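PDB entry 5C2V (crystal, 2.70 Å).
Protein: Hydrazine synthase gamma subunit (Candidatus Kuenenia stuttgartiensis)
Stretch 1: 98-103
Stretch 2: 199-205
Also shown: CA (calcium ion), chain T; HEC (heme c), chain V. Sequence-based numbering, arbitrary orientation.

Stretch 1, residues 98-103: RYLPPF
Stretch 2, residues 199-205: ALFSDAQ

Two loop segments of one chain, neither with regular helix or strand, pack through apolar side chains. No hydrogen bond crosses between them. Together they bury 299 Å², counting both sides. The CA atoms come nearest at Leu100 and Ala204, 5.9 Å apart, and those of Tyr99 and Leu200 pair at 7.5 Å. Tyr99 thus lies by Leu200 and Leu100 by Ala204, so the numbers rise together.

Ala199 (phi/psi -76/122) is buried but lies out of reach of stretch 1. Leu200 (-98/-8) makes the first contact. Its CA-to-CB bond points toward stretch 1, with chi1 -45° (m) and chi2 175° (t). Leu200 CD1 sits 3.5 Å from Tyr99 O and 3.7 Å from Leu100 CD2, so this one methyl lies by both residues. Leu200 CD2 lies 3.8 Å from Tyr99 CB and is oblique to the tyrosine ring. Tyr99 (-76/-17; chi1 -64°, chi2 -34°) starts toward stretch 2, but its ring leads away. Tyr99 OH accepts a hydrogen bond from Arg98 NH2 at 3.3 Å; Arg98 (-74/-20; chi1 69°, the rest of the chain extended) stays clear of the contact.

Phe201 has positive phi (45/37). Its side chain points away (chi1 -72°, chi2 -88°) and is buried elsewhere in the structure.

Ser202 (-152/146) turns back toward stretch 1. Ser202 CB packs 3.6 Å from Leu100 CD1. With chi1 175° (t), Ser202 OG accepts a hydrogen bond from Ala204 N at 3.2 Å.

Asp203 (-88/-6; chi1 54°, chi2 16°) points away. Asp203 OD1 accepts a hydrogen bond from Gln205 N at 2.9 Å.

Ala204 also has positive phi (57/35). Its methyl points toward stretch 1: Ala204 CB is 3.9 Å from Leu100 CD2 and 3.6 Å from Pro101 O. The short side chain fits this close approach. Ala204 O lies 4.1 Å from Pro102 CD. Leu100 (-137/78; chi1 -72°, chi2 171°) is buried and gives 88 Å² to the contact, the largest share. It reaches Leu200, Ser202 and Ala204.

Gln205 (-119/179; chi1 -60°, chi2 -179°, chi3 19°) is exposed and points away.

Beyond Leu100, Pro101 (-80/157) and Pro102 (-78/177) are joined by a cis peptide; both rings are C-gamma endo. The calcium ion is bound by Leu100 O at 2.5 Å, Pro102 O at 2.3 Å, three waters at 2.4 Å and one atom from elsewhere in the structure. Phe103 (-106/-174; chi1 -50°, chi2 -70°) leaves the contact, and its ring has heme c O1A at its edge.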

# COMPACT_ATOMS: atom_id res chain seq x y z
N ARG C 98 -18.92 -60.31 4.36
CA ARG C 98 -19.63 -61.00 3.29
C ARG C 98 -20.76 -61.89 3.81
O ARG C 98 -21.68 -62.24 3.07
CB ARG C 98 -18.66 -61.85 2.46
CG ARG C 98 -18.08 -63.04 3.20
CD ARG C 98 -17.31 -63.96 2.25
NE ARG C 98 -16.83 -65.16 2.92
CZ ARG C 98 -16.22 -66.16 2.30
NH1 ARG C 98 -16.01 -66.12 1.00
NH2 ARG C 98 -15.81 -67.22 3.00
N TYR C 99 -20.70 -62.24 5.09
CA TYR C 99 -21.64 -63.19 5.67
C TYR C 99 -23.02 -62.59 5.94
O TYR C 99 -23.99 -63.32 6.11
CB TYR C 99 -21.07 -63.77 6.96
CG TYR C 99 -19.82 -64.59 6.76
CD1 TYR C 99 -19.65 -65.36 5.62
CD2 TYR C 99 -18.81 -64.60 7.72
CE1 TYR C 99 -18.50 -66.11 5.43
CE2 TYR C 99 -17.66 -65.35 7.53
CZ TYR C 99 -17.51 -66.10 6.39
OH TYR C 99 -16.37 -66.84 6.20
N LEU C 100 -23.10 -61.26 5.97
CA LEU C 100 -24.37 -60.61 6.29
C LEU C 100 -24.72 -59.42 5.40
O LEU C 100 -24.55 -58.27 5.80
CB LEU C 100 -24.36 -60.16 7.75
CG LEU C 100 -24.47 -61.28 8.79
CD1 LEU C 100 -24.24 -60.73 10.18
CD2 LEU C 100 -25.83 -61.96 8.70
N PRO C 101 -25.21 -59.70 4.18
CA PRO C 101 -25.86 -58.70 3.32
C PRO C 101 -27.31 -58.48 3.75
O PRO C 101 -27.88 -59.36 4.39
CB PRO C 101 -25.78 -59.33 1.93
CG PRO C 101 -25.83 -60.79 2.20
CD PRO C 101 -25.09 -61.00 3.50
N PRO C 102 -27.90 -57.32 3.42
CA PRO C 102 -27.29 -56.20 2.69
C PRO C 102 -26.38 -55.36 3.58
O PRO C 102 -26.29 -55.61 4.78
CB PRO C 102 -28.50 -55.39 2.22
CG PRO C 102 -29.51 -55.63 3.28
CD PRO C 102 -29.32 -57.05 3.73
N PHE C 103 -25.73 -54.37 2.98
CA PHE C 103 -24.65 -53.66 3.65
C PHE C 103 -25.03 -52.26 4.15
O PHE C 103 -26.19 -51.86 4.07
CB PHE C 103 -23.44 -53.60 2.73
CG PHE C 103 -23.08 -54.94 2.15
CD1 PHE C 103 -22.55 -55.94 2.95
CD2 PHE C 103 -23.28 -55.22 0.80
CE1 PHE C 103 -22.22 -57.18 2.43
CE2 PHE C 103 -22.96 -56.45 0.27
CZ PHE C 103 -22.42 -57.43 1.09
N ALA C 199 -21.94 -69.10 13.48
CA ALA C 199 -22.98 -68.26 14.06
C ALA C 199 -22.75 -66.78 13.76
O ALA C 199 -21.71 -66.22 14.11
CB ALA C 199 -23.06 -68.49 15.56
N LEU C 200 -23.73 -66.15 13.11
CA LEU C 200 -23.61 -64.74 12.76
C LEU C 200 -24.31 -63.77 13.72
O LEU C 200 -24.14 -62.56 13.61
CB LEU C 200 -24.16 -64.52 11.34
CG LEU C 200 -23.70 -65.56 10.32
CD1 LEU C 200 -24.40 -65.35 8.98
CD2 LEU C 200 -22.19 -65.52 10.15
N PHE C 201 -25.07 -64.32 14.66
CA PHE C 201 -25.85 -63.54 15.62
C PHE C 201 -26.61 -62.36 15.01
O PHE C 201 -26.73 -61.29 15.62
CB PHE C 201 -24.95 -63.03 16.75
CG PHE C 201 -24.51 -64.11 17.70
CD1 PHE C 201 -25.28 -64.43 18.80
CD2 PHE C 201 -23.33 -64.81 17.48
CE1 PHE C 201 -24.88 -65.43 19.68
CE2 PHE C 201 -22.93 -65.80 18.35
CZ PHE C 201 -23.71 -66.11 19.45
N SER C 202 -27.14 -62.55 13.80
CA SER C 202 -27.96 -61.54 13.15
C SER C 202 -28.96 -62.20 12.19
O SER C 202 -28.65 -63.21 11.56
CB SER C 202 -27.08 -60.54 12.39
OG SER C 202 -27.87 -59.61 11.66
N ASP C 203 -30.14 -61.61 12.06
CA ASP C 203 -31.16 -62.15 11.16
C ASP C 203 -31.01 -61.58 9.76
O ASP C 203 -31.72 -61.99 8.84
CB ASP C 203 -32.57 -61.87 11.70
CG ASP C 203 -32.82 -60.40 11.99
OD1 ASP C 203 -32.05 -59.54 11.52
OD2 ASP C 203 -33.81 -60.10 12.70
N ALA C 204 -30.09 -60.62 9.62
CA ALA C 204 -29.85 -59.93 8.35
C ALA C 204 -31.12 -59.27 7.82
O ALA C 204 -31.34 -59.21 6.61
CB ALA C 204 -29.28 -60.89 7.31
N GLN C 205 -31.95 -58.77 8.73
CA GLN C 205 -33.19 -58.11 8.36
C GLN C 205 -33.22 -56.66 8.83
O GLN C 205 -32.27 -56.18 9.46
CB GLN C 205 -34.40 -58.86 8.93
CG GLN C 205 -34.52 -60.30 8.46
CD GLN C 205 -35.74 -61.00 9.03
OE1 GLN C 205 -36.68 -60.35 9.50
NE2 GLN C 205 -35.73 -62.32 9.01
CA CA T . -25.85 -56.48 6.91
FE HEC V . -16.25 -47.19 4.66
CHA HEC V . -19.27 -48.43 5.72
CHB HEC V . -15.61 -50.14 3.06
CHC HEC V . -13.32 -45.87 3.38
CHD HEC V . -16.47 -44.55 6.83
NA HEC V . -17.28 -48.96 4.40
C1A HEC V . -18.48 -49.30 4.99
C2A HEC V . -18.74 -50.70 4.70
C3A HEC V . -17.72 -51.16 3.96
C4A HEC V . -16.79 -50.08 3.77
CMA HEC V . -17.53 -52.59 3.40
CAA HEC V . -20.00 -51.49 5.17
CBA HEC V . -19.63 -52.64 6.10
CGA HEC V . -20.86 -53.40 6.50
O1A HEC V . -21.99 -52.97 6.14
O2A HEC V . -20.72 -54.46 7.18
NB HEC V . -14.67 -47.92 3.54
C1B HEC V . -14.77 -49.08 2.79
C2B HEC V . -13.85 -48.98 1.67
C3B HEC V . -13.21 -47.80 1.76
C4B HEC V . -13.72 -47.11 2.93
CMB HEC V . -13.65 -50.07 0.60
CAB HEC V . -12.14 -47.25 0.80
CBB HEC V . -12.76 -46.88 -0.56
NC HEC V . -15.09 -45.53 5.05
C1C HEC V . -13.94 -45.15 4.38
C2C HEC V . -13.59 -43.81 4.81
C3C HEC V . -14.37 -43.51 5.86
C4C HEC V . -15.39 -44.54 5.96
CMC HEC V . -12.27 -43.11 4.43
CAC HEC V . -14.31 -42.22 6.70
CBC HEC V . -14.73 -41.00 5.85
ND HEC V . -17.62 -46.62 6.11
C1D HEC V . -17.56 -45.39 6.76
C2D HEC V . -18.85 -45.12 7.36
C3D HEC V . -19.72 -46.34 7.02
C4D HEC V . -18.88 -47.21 6.24
CMD HEC V . -19.25 -43.88 8.18
CAD HEC V . -21.20 -46.56 7.41
CBD HEC V . -22.08 -45.81 6.42
CGD HEC V . -23.53 -46.04 6.77
O1D HEC V . -24.41 -45.50 6.05
O2D HEC V . -23.80 -46.76 7.76
O HOH W 1 -27.77 -57.88 6.77
O HOH W 2 -25.34 -57.35 9.07
O HOH W 3 -23.92 -55.06 7.06
O HOH W 4 -17.51 -46.28 3.25